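Local coordinates for aldehyde dehydrogenase (Listeria monocytogenes, PDB 3K9D) that probably oxidises an aldehyde with NAD or NADP as electron acceptor, as members of the aldehyde dehydrogenase family do, at the interface of chains A and B. Residues are numbered along the deposited sequence; one frame, centred on the assembly and turned at random. Chains: chain A/B, Aldehyde dehydrogenase.

Contacts 1 and 2 are essentially two-fold twins with the chains exchanged, though contact 1 includes A:Ile385 and contact 2 B:Leu390: in each, helix 382-391 and strand 396-399 of one subunit meet strands 92-97, 102-108 and 440-447 of the other. The centres of their C-alpha atoms lie about 37 Å apart. Contact 3, centred about 12 Å from contact 2 and 37 Å from contact 1, continues contact 2. It pairs strand 440-447 of chain A with strand 396-399 of chain B, and by symmetry the reverse; such strand exchange is typical of aldehyde dehydrogenase dimers, so the interface is probably biological.

Contact 1: the interface of chains A and B. Residues chain A 385-386, 389, 399; chain B 93, 103, 105, 445.
A:Ala389, on helix 382-391, presses its methyl CB against the long branch of B:Ile445 at the apolar centre of this dimer interface. B:Ile445 CD1 stands 3.7 Å from A:Ala389 CB, and CG1 of the same branch is equally near. Its other branch points elsewhere: CG2, anti to the backbone N, reaches A:Val399 CG2 at 3.8 Å, the two side chains meeting at a slant. One isoleucine thereby serves both the helix and strand 396-399 of chain A. B:Met103 comes up beside it from the neighbouring strand 102-108. Its chain runs straight through chi2 and turns only at chi3 (-70°), which brings the methyl CE to 3.9 Å from A:Ala389 CB. The two chain B methyls thus meet the alanine methyl from directions roughly at right angles. B:Val105 adds a light contact, its CG2 3.7 Å from the backbone A:Ala389 O. Farther out, A:Arg386 stretches its extended chain over B:Met93. That methionine is bent at chi2 and chi3 (71° and 64°), folding its methyl back under the guanidinium. The contact is one of packing on a flat cation: B:Met93 CE lies 3.8 Å from A:Arg386 NH1, below one face and displaced toward the rim, while A:Arg386 NH2 reaches B:Met93 CB at 3.9 Å.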
ATOM      1  N   ILE A 385      16.656  22.185  11.962  1.00 13.86           N
ATOM      2  CA  ILE A 385      15.407  21.445  11.866  1.00 14.69           C
ATOM      3  C   ILE A 385      15.141  20.967  10.427  1.00 17.73           C
ATOM      4  O   ILE A 385      14.809  19.800  10.214  1.00 16.44           O
ATOM      5  CB  ILE A 385      14.195  22.268  12.365  1.00 17.04           C
ATOM      6  CG1 ILE A 385      14.221  22.444  13.894  1.00 12.40           C
ATOM      7  CG2 ILE A 385      12.883  21.582  11.973  1.00 19.56           C
ATOM      8  CD1 ILE A 385      13.405  23.616  14.384  1.00 13.08           C
ATOM      9  N   ARG A 386      15.297  21.872   9.461  1.00 17.84           N
ATOM     10  CA  ARG A 386      15.184  21.523   8.033  1.00 19.24           C
ATOM     11  C   ARG A 386      16.193  20.441   7.581  1.00 22.42           C
ATOM     12  O   ARG A 386      15.858  19.591   6.761  1.00 28.50           O
ATOM     13  CB  ARG A 386      15.307  22.777   7.168  1.00 13.26           C
ATOM     14  CG  ARG A 386      14.933  22.558   5.704  1.00 15.93           C
ATOM     15  CD  ARG A 386      15.386  23.715   4.838  1.00 29.44           C
ATOM     16  NE  ARG A 386      14.976  23.526   3.447  1.00 25.79           N
ATOM     17  CZ  ARG A 386      13.769  23.813   2.965  1.00 38.71           C
ATOM     18  NH1 ARG A 386      12.816  24.307   3.761  1.00 31.20           N
ATOM     19  NH2 ARG A 386      13.514  23.596   1.681  1.00 26.80           N
ATOM     20  N   ALA A 389      14.826  17.329   8.932  1.00 16.36           N
ATOM     21  CA  ALA A 389      13.650  17.052   8.088  1.00 20.04           C
ATOM     22  C   ALA A 389      13.978  16.306   6.779  1.00 17.61           C
ATOM     23  O   ALA A 389      13.231  15.430   6.334  1.00 20.08           O
ATOM     24  CB  ALA A 389      12.924  18.355   7.784  1.00 13.26           C
ATOM     25  N   VAL A 399       8.743  18.308  16.296  1.00 23.94           N
ATOM     26  CA  VAL A 399       9.447  19.505  16.715  1.00 21.81           C
ATOM     27  C   VAL A 399       8.729  20.143  17.908  1.00 18.25           C
ATOM     28  O   VAL A 399       7.532  20.452  17.831  1.00 19.32           O
ATOM     29  CB  VAL A 399       9.616  20.521  15.553  1.00 18.46           C
ATOM     30  CG1 VAL A 399      10.472  21.705  15.991  1.00 14.52           C
ATOM     31  CG2 VAL A 399      10.241  19.845  14.309  1.00 14.94           C
TER
ATOM     32  N   MET B  93      11.816  18.420  -0.097  1.00 13.80           N
ATOM     33  CA  MET B  93      10.709  19.212   0.467  1.00 19.46           C
ATOM     34  C   MET B  93       9.559  19.426  -0.522  1.00 20.63           C
ATOM     35  O   MET B  93       9.745  20.025  -1.585  1.00 16.49           O
ATOM     36  CB  MET B  93      11.223  20.566   0.997  1.00 15.35           C
ATOM     37  CG  MET B  93      10.238  21.322   1.891  1.00 26.82           C
ATOM     38  SD  MET B  93      10.007  20.567   3.520  1.00 21.81           S
ATOM     39  CE  MET B  93      11.662  20.741   4.226  1.00 17.60           C
ATOM     40  N   MET B 103       5.452  20.115   7.806  1.00 20.10           N
ATOM     41  CA  MET B 103       6.201  20.061   6.547  1.00 14.06           C
ATOM     42  C   MET B 103       6.178  18.635   6.019  1.00 15.30           C
ATOM     43  O   MET B 103       6.137  17.680   6.802  1.00 15.48           O
ATOM     44  CB  MET B 103       7.650  20.537   6.714  1.00 16.01           C
ATOM     45  CG  MET B 103       7.837  21.869   7.425  1.00 19.22           C
ATOM     46  SD  MET B 103       9.529  22.502   7.300  1.00 26.50           S
ATOM     47  CE  MET B 103      10.455  21.376   8.340  1.00 18.62           C
ATOM     48  N   VAL B 105       8.035  15.892   3.226  1.00 16.32           N
ATOM     49  CA  VAL B 105       9.226  15.567   2.444  1.00 19.37           C
ATOM     50  C   VAL B 105       9.015  14.205   1.780  1.00 18.04           C
ATOM     51  O   VAL B 105       8.481  13.285   2.401  1.00 17.23           O
ATOM     52  CB  VAL B 105      10.510  15.528   3.346  1.00 15.84           C
ATOM     53  CG1 VAL B 105      11.722  15.041   2.584  1.00  9.88           C
ATOM     54  CG2 VAL B 105      10.811  16.893   3.935  1.00 17.38           C
ATOM     55  N   ILE B 445       6.814  16.544   9.170  1.00 24.20           N
ATOM     56  CA  ILE B 445       7.589  17.179  10.233  1.00 14.27           C
ATOM     57  C   ILE B 445       6.678  18.195  10.908  1.00 19.58           C
ATOM     58  O   ILE B 445       6.372  19.252  10.342  1.00 15.50           O
ATOM     59  CB  ILE B 445       8.910  17.796   9.701  1.00 10.93           C
ATOM     60  CG1 ILE B 445       9.777  16.733   9.018  1.00 11.90           C
ATOM     61  CG2 ILE B 445       9.735  18.406  10.825  1.00 11.90           C
ATOM     62  CD1 ILE B 445       9.661  16.690   7.489  1.00 13.07           C
TER

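Contact 2: the interface of chains A and B. Residues chain A 93, 103, 105, 445; chain B 386, 389-390, 399.
Helix 382-391 of chain B brings B:Arg386, B:Ala389 and B:Leu390 against A:Met93, A:Met103, A:Val105 and A:Ile445, which project from the extended strands 92-97, 102-108 and 440-447 of chain A. The methyl of B:Ala389 is met by the long branch of A:Ile445, with A:Ile445 CG1 3.6 Å from B:Ala389 CB. A:Met103 approaches the same methyl with its end, the CE to B:Ala389 CB distance being 3.9 Å. A:Ile445 also sends its short branch toward strand 396-399, where its CG2 meets B:Val399 CG2 at 3.8 Å. B:Leu390 widens the apolar patch along the helix. Its CG is anti to the carbonyl carbon (chi1 -63°), and its CD2 branch makes the contact with chain A. That methyl touches both A:Val105 and A:Met93: B:Leu390 CD2 is 4.0 Å from A:Val105 CG2, the two side chains running nearly perpendicular, and it stands at the same separation from A:Met93 CB. A:Val105 CG2 additionally rests 3.8 Å from the carbonyl oxygen B:Ala389 O. At the polar end, the aliphatic part of B:Arg386 extends from CG to NE toward the folded chain of A:Met93, whose turns at chi2 and chi3 (84° and 71°) bring its methyl back to the arginine. A:Met93 CE lies obliquely over the guanidinium, displaced toward its NE and NH2 side, 3.5 Å from B:Arg386 NE, and A:Met93 CG lies 3.8 Å from B:Arg386 NH2.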
ATOM      1  N   MET A  93     -19.308   8.966  -5.028  1.00 13.82           N
ATOM      2  CA  MET A  93     -18.676   9.904  -5.953  1.00 18.56           C
ATOM      3  C   MET A  93     -17.963  11.033  -5.216  1.00 21.63           C
ATOM      4  O   MET A  93     -18.595  11.799  -4.488  1.00 21.40           O
ATOM      5  CB  MET A  93     -19.712  10.498  -6.902  1.00 17.99           C
ATOM      6  CG  MET A  93     -19.138  11.458  -7.927  1.00 27.52           C
ATOM      7  SD  MET A  93     -18.489  10.592  -9.365  1.00 23.19           S
ATOM      8  CE  MET A  93     -20.021  10.048 -10.098  1.00 16.99           C
ATOM      9  N   MET A 103     -13.980  10.985 -13.618  1.00 15.52           N
ATOM     10  CA  MET A 103     -14.693  10.994 -12.345  1.00 15.58           C
ATOM     11  C   MET A 103     -13.987  10.055 -11.381  1.00 14.80           C
ATOM     12  O   MET A 103     -13.366   9.080 -11.816  1.00 14.43           O
ATOM     13  CB  MET A 103     -16.145  10.536 -12.538  1.00 13.65           C
ATOM     14  CG  MET A 103     -16.889  11.258 -13.660  1.00 17.90           C
ATOM     15  SD  MET A 103     -18.682  11.046 -13.586  1.00 26.66           S
ATOM     16  CE  MET A 103     -18.892   9.339 -14.084  1.00 18.93           C
ATOM     17  N   VAL A 105     -14.496   7.768  -7.686  1.00 18.77           N
ATOM     18  CA  VAL A 105     -15.469   7.128  -6.798  1.00 16.34           C
ATOM     19  C   VAL A 105     -14.695   6.332  -5.756  1.00 17.60           C
ATOM     20  O   VAL A 105     -13.828   5.528  -6.102  1.00 13.75           O
ATOM     21  CB  VAL A 105     -16.429   6.159  -7.588  1.00 18.09           C
ATOM     22  CG1 VAL A 105     -17.322   5.319  -6.639  1.00 10.38           C
ATOM     23  CG2 VAL A 105     -17.301   6.922  -8.575  1.00 16.33           C
ATOM     24  N   ILE A 445     -13.284   6.810 -13.622  1.00 20.16           N
ATOM     25  CA  ILE A 445     -14.146   6.596 -14.773  1.00 14.82           C
ATOM     26  C   ILE A 445     -13.744   7.655 -15.773  1.00 20.16           C
ATOM     27  O   ILE A 445     -13.897   8.846 -15.508  1.00 15.23           O
ATOM     28  CB  ILE A 445     -15.655   6.707 -14.405  1.00 14.23           C
ATOM     29  CG1 ILE A 445     -15.999   5.718 -13.295  1.00  7.09           C
ATOM     30  CG2 ILE A 445     -16.548   6.482 -15.637  1.00 13.45           C
ATOM     31  CD1 ILE A 445     -15.841   6.264 -11.880  1.00 13.98           C
TER
ATOM     32  N   ARG B 386     -23.236   6.918 -15.192  1.00 20.26           N
ATOM     33  CA  ARG B 386     -23.110   7.202 -13.751  1.00 18.04           C
ATOM     34  C   ARG B 386     -23.484   6.008 -12.858  1.00 22.20           C
ATOM     35  O   ARG B 386     -22.805   5.755 -11.860  1.00 26.17           O
ATOM     36  CB  ARG B 386     -23.887   8.469 -13.349  1.00 16.61           C
ATOM     37  CG  ARG B 386     -23.348   9.146 -12.060  1.00 18.34           C
ATOM     38  CD  ARG B 386     -23.937  10.554 -11.848  1.00 30.99           C
ATOM     39  NE  ARG B 386     -23.188  11.358 -10.868  1.00 20.68           N
ATOM     40  CZ  ARG B 386     -23.504  11.463  -9.575  1.00 38.10           C
ATOM     41  NH1 ARG B 386     -24.558  10.819  -9.084  1.00 34.38           N
ATOM     42  NH2 ARG B 386     -22.767  12.214  -8.759  1.00 26.78           N
ATOM     43  N   ALA B 389     -20.628   3.669 -13.195  1.00 13.96           N
ATOM     44  CA  ALA B 389     -19.552   4.288 -12.411  1.00 20.66           C
ATOM     45  C   ALA B 389     -19.688   4.020 -10.903  1.00 14.43           C
ATOM     46  O   ALA B 389     -18.706   3.789 -10.220  1.00 21.03           O
ATOM     47  CB  ALA B 389     -19.524   5.791 -12.676  1.00 12.35           C
ATOM     48  N   LEU B 390     -20.914   4.042 -10.401  1.00 15.39           N
ATOM     49  CA  LEU B 390     -21.150   3.821  -8.975  1.00 22.07           C
ATOM     50  C   LEU B 390     -21.295   2.347  -8.562  1.00 19.18           C
ATOM     51  O   LEU B 390     -21.286   2.052  -7.366  1.00 20.23           O
ATOM     52  CB  LEU B 390     -22.338   4.662  -8.470  1.00 20.60           C
ATOM     53  CG  LEU B 390     -22.237   6.200  -8.523  1.00 21.58           C
ATOM     54  CD1 LEU B 390     -23.605   6.821  -8.279  1.00 26.86           C
ATOM     55  CD2 LEU B 390     -21.172   6.789  -7.558  1.00 21.26           C
ATOM     56  N   VAL B 399     -14.990   4.870 -20.920  1.00 15.01           N
ATOM     57  CA  VAL B 399     -16.186   5.361 -21.584  1.00 24.86           C
ATOM     58  C   VAL B 399     -15.827   5.810 -22.997  1.00 16.88           C
ATOM     59  O   VAL B 399     -14.969   6.671 -23.163  1.00 18.03           O
ATOM     60  CB  VAL B 399     -16.814   6.533 -20.787  1.00 19.29           C
ATOM     61  CG1 VAL B 399     -17.999   7.088 -21.510  1.00 14.75           C
ATOM     62  CG2 VAL B 399     -17.222   6.073 -19.369  1.00 18.57           C
TER

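Contact 3: the interface of chains A and B. Residues chain A 102, 446-449; chain B 398, 411-412, 414.
A:Ala446 and B:Leu414 form the apolar centre, the small methyl of the strand residue lying against one branch of the leucine. B:Leu414 CD2 is 3.6 Å from A:Ala446 CB, and the branching carbon CG follows close behind. B:Thr412 touches the same alanine methyl through its CB, 3.9 Å from A:Ala446 CB. The threonine's CG2 is anti to its own carbonyl carbon, which lays the methyl on the chain A backbone: B:Thr412 CG2 lies 3.7 Å from the carbonyl oxygen A:Thr447 O and also approaches A:Gly448 CA at 4.0 Å. These are contacts of a methyl with main chain just where strand 440-447 gives way to loop. A:Val449 borders the patch; its CG2, set between the backbone N and the carbonyl carbon (CG1 at chi1 -68°), lies 3.4 Å from B:Thr411 O. Around this core the link becomes one of backbone. A:Ala446 pairs with B:Leu398 in a parallel beta bridge, joining strand 440-447 of one subunit to strand 396-399 of the other. Past the strand end, the amide A:Val449 N donates to B:Thr411 O at 2.8 Å. The main-chain links probably depend little on side-chain identity, while the methyl contacts fit the strand to the loop. The bridge carries beta structure across the subunit boundary, and the loop contacts tie the C-terminal region of chain A to chain B, probably stabilising the dimer.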
ATOM      1  N   VAL A 102     -12.687  12.834 -16.226  1.00 12.40           N
ATOM      2  CA  VAL A 102     -12.379  11.749 -15.297  1.00 14.59           C
ATOM      3  C   VAL A 102     -13.163  11.967 -13.988  1.00 18.76           C
ATOM      4  O   VAL A 102     -13.028  13.004 -13.338  1.00 15.83           O
ATOM      5  CB  VAL A 102     -10.859  11.674 -14.962  1.00  5.78           C
ATOM      6  CG1 VAL A 102     -10.568  10.542 -13.962  1.00 25.72           C
ATOM      7  CG2 VAL A 102     -10.005  11.492 -16.211  1.00 12.13           C
ATOM      8  N   ALA A 446     -13.197   7.209 -16.903  1.00 16.29           N
ATOM      9  CA  ALA A 446     -12.564   8.107 -17.860  1.00 11.56           C
ATOM     10  C   ALA A 446     -13.111   7.943 -19.266  1.00 14.04           C
ATOM     11  O   ALA A 446     -13.276   6.817 -19.740  1.00 11.29           O
ATOM     12  CB  ALA A 446     -11.066   7.899 -17.857  1.00 11.28           C
ATOM     13  N   THR A 447     -13.368   9.085 -19.909  1.00 10.41           N
ATOM     14  CA  THR A 447     -13.886   9.182 -21.273  1.00  8.62           C
ATOM     15  C   THR A 447     -12.756   9.397 -22.274  1.00 10.06           C
ATOM     16  O   THR A 447     -11.846  10.184 -22.014  1.00 10.28           O
ATOM     17  CB  THR A 447     -14.897  10.358 -21.377  1.00  9.69           C
ATOM     18  OG1 THR A 447     -15.925  10.183 -20.394  1.00 11.14           O
ATOM     19  CG2 THR A 447     -15.537  10.452 -22.761  1.00 11.73           C
ATOM     20  N   GLY A 448     -12.832   8.701 -23.416  1.00  8.56           N
ATOM     21  CA  GLY A 448     -11.878   8.870 -24.506  1.00 13.68           C
ATOM     22  C   GLY A 448     -11.752  10.292 -25.004  1.00 14.80           C
ATOM     23  O   GLY A 448     -12.753  10.970 -25.244  1.00 11.30           O
ATOM     24  N   VAL A 449     -10.510  10.745 -25.125  1.00 10.84           N
ATOM     25  CA  VAL A 449     -10.204  12.095 -25.604  1.00 19.65           C
ATOM     26  C   VAL A 449      -9.341  12.050 -26.879  1.00 18.33           C
ATOM     27  O   VAL A 449      -9.086  13.080 -27.513  1.00 18.26           O
ATOM     28  CB  VAL A 449      -9.529  12.969 -24.489  1.00 13.22           C
ATOM     29  CG1 VAL A 449     -10.517  13.268 -23.344  1.00 12.42           C
ATOM     30  CG2 VAL A 449      -8.260  12.308 -23.945  1.00 17.39           C
TER
ATOM     31  N   LEU B 398     -14.045   2.570 -18.433  1.00 13.61           N
ATOM     32  CA  LEU B 398     -13.691   3.318 -19.622  1.00 20.89           C
ATOM     33  C   LEU B 398     -14.904   3.625 -20.470  1.00 17.48           C
ATOM     34  O   LEU B 398     -15.759   2.778 -20.680  1.00 21.32           O
ATOM     35  CB  LEU B 398     -12.584   2.601 -20.411  1.00 19.32           C
ATOM     36  CG  LEU B 398     -11.423   2.053 -19.568  1.00 20.23           C
ATOM     37  CD1 LEU B 398     -10.601   1.106 -20.384  1.00 17.96           C
ATOM     38  CD2 LEU B 398     -10.553   3.148 -18.912  1.00 18.31           C
ATOM     39  N   THR B 411      -5.419   6.955 -24.482  1.00 17.66           N
ATOM     40  CA  THR B 411      -6.528   7.662 -25.131  1.00 19.41           C
ATOM     41  C   THR B 411      -7.462   8.356 -24.119  1.00 20.28           C
ATOM     42  O   THR B 411      -8.463   8.964 -24.498  1.00 24.89           O
ATOM     43  CB  THR B 411      -7.358   6.733 -26.067  1.00 21.84           C
ATOM     44  OG1 THR B 411      -7.882   5.629 -25.329  1.00 21.09           O
ATOM     45  CG2 THR B 411      -6.525   6.203 -27.233  1.00 19.09           C
ATOM     46  N   THR B 412      -7.134   8.250 -22.832  1.00 20.29           N
ATOM     47  CA  THR B 412      -7.892   8.936 -21.784  1.00 21.36           C
ATOM     48  C   THR B 412      -6.947   9.821 -20.965  1.00 26.76           C
ATOM     49  O   THR B 412      -5.729   9.859 -21.217  1.00 19.78           O
ATOM     50  CB  THR B 412      -8.610   7.941 -20.844  1.00 23.15           C
ATOM     51  OG1 THR B 412      -7.664   7.015 -20.296  1.00 17.86           O
ATOM     52  CG2 THR B 412      -9.711   7.185 -21.567  1.00 20.97           C
ATOM     53  N   LEU B 414      -6.385   9.251 -17.806  1.00 25.00           N
ATOM     54  CA  LEU B 414      -5.869   8.460 -16.702  1.00 20.14           C
ATOM     55  C   LEU B 414      -4.353   8.610 -16.671  1.00 26.85           C
ATOM     56  O   LEU B 414      -3.738   9.000 -17.668  1.00 20.63           O
ATOM     57  CB  LEU B 414      -6.251   6.990 -16.840  1.00 20.22           C
ATOM     58  CG  LEU B 414      -7.736   6.613 -16.803  1.00 13.73           C
ATOM     59  CD1 LEU B 414      -7.870   5.099 -16.972  1.00 16.83           C
ATOM     60  CD2 LEU B 414      -8.411   7.112 -15.516  1.00 14.99           C
TER